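Local coordinates for uncharacterized protein (Leptotrichia buccalis, PDB 3T8K) that is of unknown function but folds as a stack of ankyrin-like alpha-hairpin repeats, at residues A[136-150]-A[172-184]. Sequence-based numbering, arbitrary orientation.
Sequences YKLIFSQSGLQLLIK and MMEDYIKKYNLKE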
loop_
_atom_site.group_PDB
_atom_site.type_symbol
_atom_site.label_atom_id
_atom_site.label_comp_id
_atom_site.label_asym_id
_atom_site.label_seq_id
_atom_site.Cartn_x
_atom_site.Cartn_y
_atom_site.Cartn_z
ATOM N N TYR A 136 19.549 6.216 5.175
ATOM C CA TYR A 136 19.503 7.158 6.292
ATOM C C TYR A 136 20.373 8.391 6.007
ATOM O O TYR A 136 19.979 9.527 6.278
ATOM C CB TYR A 136 19.998 6.491 7.580
ATOM C CG TYR A 136 19.050 5.514 8.251
ATOM C CD1 TYR A 136 17.690 5.495 7.964
ATOM C CD2 TYR A 136 19.526 4.621 9.206
ATOM C CE1 TYR A 136 16.837 4.601 8.602
ATOM C CE2 TYR A 136 18.685 3.730 9.842
ATOM C CZ TYR A 136 17.347 3.724 9.544
ATOM O OH TYR A 136 16.525 2.830 10.185
ATOM N N LYS A 137 21.560 8.156 5.461
ATOM C CA LYS A 137 22.483 9.238 5.135
ATOM C C LYS A 137 21.907 10.184 4.091
ATOM O O LYS A 137 22.059 11.402 4.202
ATOM C CB LYS A 137 23.826 8.679 4.661
ATOM C CG LYS A 137 24.641 8.041 5.783
ATOM C CD LYS A 137 26.002 7.591 5.273
ATOM C CE LYS A 137 26.868 7.027 6.380
ATOM N NZ LYS A 137 28.197 6.634 5.838
ATOM N N LEU A 138 21.256 9.617 3.077
ATOM C CA LEU A 138 20.629 10.416 2.032
ATOM C C LEU A 138 19.596 11.339 2.656
ATOM O O LEU A 138 19.594 12.547 2.423
ATOM C CB LEU A 138 19.953 9.514 0.991
ATOM C CG LEU A 138 20.854 8.786 -0.002
ATOM C CD1 LEU A 138 20.042 7.798 -0.838
ATOM C CD2 LEU A 138 21.577 9.792 -0.898
ATOM N N ILE A 139 18.713 10.758 3.459
ATOM C CA ILE A 139 17.634 11.521 4.060
ATOM C C ILE A 139 18.121 12.612 5.016
ATOM O O ILE A 139 17.722 13.768 4.895
ATOM C CB ILE A 139 16.623 10.595 4.758
ATOM C CG1 ILE A 139 15.982 9.656 3.726
ATOM C CG2 ILE A 139 15.561 11.411 5.473
ATOM C CD1 ILE A 139 15.048 8.627 4.334
ATOM N N PHE A 140 18.997 12.258 5.953
ATOM C CA PHE A 140 19.424 13.219 6.965
ATOM C C PHE A 140 20.425 14.260 6.466
ATOM O O PHE A 140 20.756 15.187 7.202
ATOM C CB PHE A 140 19.937 12.500 8.221
ATOM C CG PHE A 140 18.868 11.714 8.932
ATOM C CD1 PHE A 140 17.790 12.364 9.517
ATOM C CD2 PHE A 140 18.920 10.332 8.987
ATOM C CE1 PHE A 140 16.796 11.652 10.160
ATOM C CE2 PHE A 140 17.927 9.612 9.627
ATOM C CZ PHE A 140 16.866 10.275 10.218
ATOM N N SER A 141 20.880 14.117 5.217
ATOM C CA SER A 141 21.737 15.113 4.576
ATOM C C SER A 141 20.923 16.270 3.988
ATOM O O SER A 141 21.481 17.260 3.510
ATOM C CB SER A 141 22.559 14.470 3.455
ATOM O OG SER A 141 23.509 13.558 3.978
ATOM N N GLN A 142 19.607 16.130 3.996
ATOM C CA GLN A 142 18.737 17.170 3.466
ATOM C C GLN A 142 18.275 18.114 4.578
ATOM O O GLN A 142 17.773 17.675 5.613
ATOM C CB GLN A 142 17.525 16.545 2.771
ATOM C CG GLN A 142 17.882 15.442 1.784
ATOM C CD GLN A 142 18.878 15.893 0.730
ATOM O OE1 GLN A 142 18.732 16.960 0.139
ATOM N NE2 GLN A 142 19.904 15.084 0.499
ATOM N N SER A 143 18.440 19.410 4.341
ATOM C CA SER A 143 17.952 20.438 5.246
ATOM C C SER A 143 16.438 20.503 5.195
ATOM O O SER A 143 15.843 20.301 4.138
ATOM C CB SER A 143 18.530 21.795 4.837
ATOM O OG SER A 143 17.996 22.848 5.622
ATOM N N GLY A 144 15.802 20.781 6.328
ATOM C CA GLY A 144 14.364 21.013 6.321
ATOM C C GLY A 144 13.454 19.847 6.677
ATOM O O GLY A 144 12.236 19.944 6.521
ATOM N N LEU A 145 14.013 18.741 7.158
ATOM C CA LEU A 145 13.163 17.635 7.602
ATOM C C LEU A 145 12.279 18.078 8.771
ATOM O O LEU A 145 12.735 18.765 9.686
ATOM C CB LEU A 145 13.993 16.410 7.992
ATOM C CG LEU A 145 14.886 15.833 6.889
ATOM C CD1 LEU A 145 15.730 14.676 7.420
ATOM C CD2 LEU A 145 14.059 15.404 5.694
ATOM N N GLN A 146 11.011 17.687 8.732
ATOM C CA GLN A 146 10.045 18.130 9.730
ATOM C C GLN A 146 9.859 17.038 10.773
ATOM O O GLN A 146 8.856 16.320 10.779
ATOM C CB GLN A 146 8.717 18.485 9.051
ATOM C CG GLN A 146 8.860 19.582 8.005
ATOM C CD GLN A 146 7.528 20.059 7.461
ATOM O OE1 GLN A 146 6.725 20.647 8.183
ATOM N NE2 GLN A 146 7.290 19.813 6.176
ATOM N N LEU A 147 10.844 16.916 11.654
ATOM C CA LEU A 147 10.898 15.805 12.601
ATOM C C LEU A 147 10.120 16.026 13.904
ATOM O O LEU A 147 9.897 15.074 14.649
ATOM C CB LEU A 147 12.356 15.452 12.933
ATOM C CG LEU A 147 13.337 15.151 11.791
ATOM C CD1 LEU A 147 14.677 14.705 12.375
ATOM C CD2 LEU A 147 12.794 14.090 10.842
ATOM N N LEU A 148 9.709 17.265 14.170
ATOM C CA LEU A 148 9.066 17.617 15.439
ATOM C C LEU A 148 7.690 18.221 15.224
ATOM O O LEU A 148 7.198 18.995 16.044
ATOM C CB LEU A 148 9.937 18.600 16.224
ATOM C CG LEU A 148 11.275 18.005 16.641
ATOM C CD1 LEU A 148 12.160 19.072 17.289
ATOM C CD2 LEU A 148 11.049 16.828 17.571
ATOM N N ILE A 149 7.078 17.864 14.106
ATOM C CA ILE A 149 5.748 18.330 13.781
ATOM C C ILE A 149 4.754 17.218 14.085
ATOM O O ILE A 149 4.926 16.087 13.633
ATOM C CB ILE A 149 5.654 18.694 12.285
ATOM C CG1 ILE A 149 6.772 19.667 11.900
ATOM C CG2 ILE A 149 4.286 19.273 11.959
ATOM C CD1 ILE A 149 6.468 21.107 12.216
ATOM N N LYS A 150 3.719 17.548 14.851
ATOM C CA LYS A 150 2.681 16.594 15.223
ATOM C C LYS A 150 1.885 16.136 14.014
ATOM O O LYS A 150 1.437 16.957 13.210
ATOM C CB LYS A 150 1.711 17.234 16.219
ATOM C CG LYS A 150 2.356 17.800 17.475
ATOM C CD LYS A 150 2.678 16.710 18.472
ATOM C CE LYS A 150 2.581 17.228 19.904
ATOM N NZ LYS A 150 3.597 18.278 20.201
HETATM N N MSE A 172 20.501 9.121 14.753
HETATM C CA MSE A 172 20.700 10.045 13.649
HETATM C C MSE A 172 19.681 11.186 13.658
HETATM O O MSE A 172 20.006 12.315 13.288
HETATM C CB MSE A 172 20.709 9.295 12.316
HETATM C CG MSE A 172 21.913 8.368 12.183
HETATM SE SE MSE A 172 21.948 7.416 10.487
HETATM C CE MSE A 172 22.615 8.857 9.365
HETATM N N MSE A 173 18.454 10.902 14.088
HETATM C CA MSE A 173 17.441 11.949 14.184
HETATM C C MSE A 173 17.766 12.922 15.308
HETATM O O MSE A 173 17.594 14.130 15.155
HETATM C CB MSE A 173 16.049 11.365 14.417
HETATM C CG MSE A 173 15.323 10.914 13.179
HETATM SE SE MSE A 173 13.502 10.471 13.711
HETATM C CE MSE A 173 12.838 12.226 14.109
ATOM N N GLU A 174 18.207 12.398 16.451
ATOM C CA GLU A 174 18.603 13.262 17.555
ATOM C C GLU A 174 19.774 14.150 17.125
ATOM O O GLU A 174 19.830 15.334 17.477
ATOM C CB GLU A 174 18.938 12.437 18.810
ATOM C CG GLU A 174 17.701 11.887 19.511
ATOM C CD GLU A 174 18.028 10.799 20.515
ATOM O OE1 GLU A 174 19.224 10.474 20.683
ATOM O OE2 GLU A 174 17.086 10.266 21.139
ATOM N N ASP A 175 20.698 13.587 16.354
ATOM C CA ASP A 175 21.843 14.362 15.872
ATOM C C ASP A 175 21.381 15.480 14.935
ATOM O O ASP A 175 21.923 16.588 14.949
ATOM C CB ASP A 175 22.848 13.474 15.125
ATOM C CG ASP A 175 23.659 12.572 16.049
ATOM O OD1 ASP A 175 23.598 12.726 17.295
ATOM O OD2 ASP A 175 24.378 11.703 15.505
ATOM N N TYR A 176 20.390 15.169 14.103
ATOM C CA TYR A 176 19.871 16.117 13.113
ATOM C C TYR A 176 19.195 17.270 13.846
ATOM O O TYR A 176 19.397 18.441 13.529
ATOM C CB TYR A 176 18.865 15.406 12.206
ATOM C CG TYR A 176 18.317 16.230 11.057
ATOM C CD1 TYR A 176 18.866 16.129 9.787
ATOM C CD2 TYR A 176 17.239 17.087 11.241
ATOM C CE1 TYR A 176 18.364 16.865 8.726
ATOM C CE2 TYR A 176 16.728 17.833 10.192
ATOM C CZ TYR A 176 17.300 17.717 8.932
ATOM O OH TYR A 176 16.809 18.445 7.865
ATOM N N ILE A 177 18.386 16.922 14.836
ATOM C CA ILE A 177 17.709 17.922 15.648
ATOM C C ILE A 177 18.687 18.850 16.385
ATOM O O ILE A 177 18.446 20.051 16.492
ATOM C CB ILE A 177 16.716 17.250 16.623
ATOM C CG1 ILE A 177 15.496 16.757 15.836
ATOM C CG2 ILE A 177 16.306 18.210 17.731
ATOM C CD1 ILE A 177 14.742 15.631 16.495
ATOM N N LYS A 178 19.794 18.302 16.874
ATOM C CA LYS A 178 20.773 19.113 17.592
ATOM C C LYS A 178 21.558 19.971 16.606
ATOM O O LYS A 178 21.865 21.127 16.880
ATOM C CB LYS A 178 21.718 18.229 18.411
ATOM C CG LYS A 178 22.705 18.993 19.300
ATOM C CD LYS A 178 23.508 18.018 20.146
ATOM C CE LYS A 178 24.743 18.678 20.762
ATOM N NZ LYS A 178 24.386 19.786 21.683
ATOM N N LYS A 179 21.886 19.400 15.454
ATOM C CA LYS A 179 22.603 20.151 14.434
ATOM C C LYS A 179 21.807 21.393 14.039
ATOM O O LYS A 179 22.322 22.514 14.082
ATOM C CB LYS A 179 22.874 19.264 13.215
ATOM C CG LYS A 179 23.370 20.016 11.965
ATOM C CD LYS A 179 23.645 19.047 10.818
ATOM C CE LYS A 179 24.164 19.773 9.565
ATOM N NZ LYS A 179 24.570 18.794 8.515
ATOM N N TYR A 180 20.545 21.189 13.666
ATOM C CA TYR A 180 19.725 22.287 13.166
ATOM C C TYR A 180 18.992 23.055 14.265
ATOM O O TYR A 180 18.290 24.022 13.980
ATOM C CB TYR A 180 18.744 21.791 12.102
ATOM C CG TYR A 180 19.421 21.367 10.823
ATOM C CD1 TYR A 180 19.954 22.308 9.955
ATOM C CD2 TYR A 180 19.537 20.027 10.486
ATOM C CE1 TYR A 180 20.576 21.929 8.780
ATOM C CE2 TYR A 180 20.163 19.633 9.304
ATOM C CZ TYR A 180 20.674 20.588 8.458
ATOM O OH TYR A 180 21.288 20.206 7.284
ATOM N N ASN A 181 19.190 22.638 15.512
ATOM C CA ASN A 181 18.618 23.313 16.674
ATOM C C ASN A 181 17.090 23.343 16.612
ATOM O O ASN A 181 16.470 24.360 16.912
ATOM C CB ASN A 181 19.176 24.736 16.818
ATOM C CG ASN A 181 19.100 25.261 18.255
ATOM O OD1 ASN A 181 19.254 24.509 19.221
ATOM N ND2 ASN A 181 18.872 26.563 18.395
ATOM N N LEU A 182 16.493 22.221 16.227
ATOM C CA LEU A 182 15.034 22.151 16.075
ATOM C C LEU A 182 14.330 22.021 17.427
ATOM O O LEU A 182 14.819 21.342 18.333
ATOM C CB LEU A 182 14.636 20.994 15.161
ATOM C CG LEU A 182 15.297 20.988 13.780
ATOM C CD1 LEU A 182 14.813 19.809 12.972
ATOM C CD2 LEU A 182 15.028 22.287 13.051
ATOM N N LYS A 183 13.183 22.685 17.557
ATOM C CA LYS A 183 12.421 22.674 18.803
ATOM C C LYS A 183 11.012 22.141 18.556
ATOM O O LYS A 183 10.547 22.112 17.418
ATOM C CB LYS A 183 12.352 24.084 19.390
ATOM C CG LYS A 183 13.702 24.763 19.528
ATOM C CD LYS A 183 14.611 23.977 20.451
ATOM C CE LYS A 183 15.983 24.615 20.567
ATOM N NZ LYS A 183 16.865 23.813 21.468
ATOM N N GLU A 184 10.335 21.721 19.620
ATOM C CA GLU A 184 8.985 21.180 19.489
ATOM C C GLU A 184 8.020 22.175 18.841
ATOM O O GLU A 184 8.050 23.371 19.134
ATOM C CB GLU A 184 8.444 20.740 20.848
ATOM C CG GLU A 184 7.020 20.205 20.796
ATOM C CD GLU A 184 6.895 18.951 19.947
ATOM O OE1 GLU A 184 6.030 18.929 19.044
ATOM O OE2 GLU A 184 7.655 17.987 20.186
HETATM O O HOH W 1 23.092 16.113 8.819
HETATM O O HOH W 2 21.873 17.864 7.124
#
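Tyr176 reaches from helix 167-180 into the loop that follows helix 129-140. Its CG is anti to the backbone N (chi1 -175°), which directs the ring toward the loop and carries the hydroxyl to the loop backbone. Tyr176 OH donates to Gln142 O at 2.6 Å, in the carbonyl plane and on a lone pair. The same oxygen accepts from Leu145 N at 2.9 Å, with an N-H...O angle of 163°. These two bonds tie the turn to the helix and fix the end of the ring. Leu145 CD1 makes a CH-pi contact over one ring face, while Leu147 CD1 comes in obliquely near Tyr176 CD2.

Packing is tightest beside this ring. Phe140 crosses Met173, a selenomethionine, and Phe140 CZ lies 3.4 Å from Met173 CG. The chain of Met173 bends at chi3, and its methyl CE presses on Leu147 CB at 3.5 Å, tighter than usual for two carbons. Met172, also selenomethionine, crosses Tyr136 at about a right angle. Its SE is 3.6 Å from Tyr136 CB and oblique to the ring, a Met-aromatic contact. Tyr136 OH is hydrogen-bonded to Glu129 OE2. Leu148 forms the outer end of the packing. Its CD2 meets Ile177 CD1, and its CD1 touches Leu182 CB beyond the Schellman motif at Asn181.

The solvent side is looser. Each of two waters donates to Phe140 O and accepts from Lys179 NZ. Lys150 NZ makes a salt bridge to Glu184 OE1 from above the carboxylate plane, but Glu184 is poorly ordered.

The two helix segments run nearly parallel, 21° apart, with axes 11.2 Å from each other, consistent with the ankyrin-like alpha-hairpin fold. Helix 157-162 lies behind Leu148, Met173 and Ile177, and helix 90-102 packs against Leu138 and Gln142.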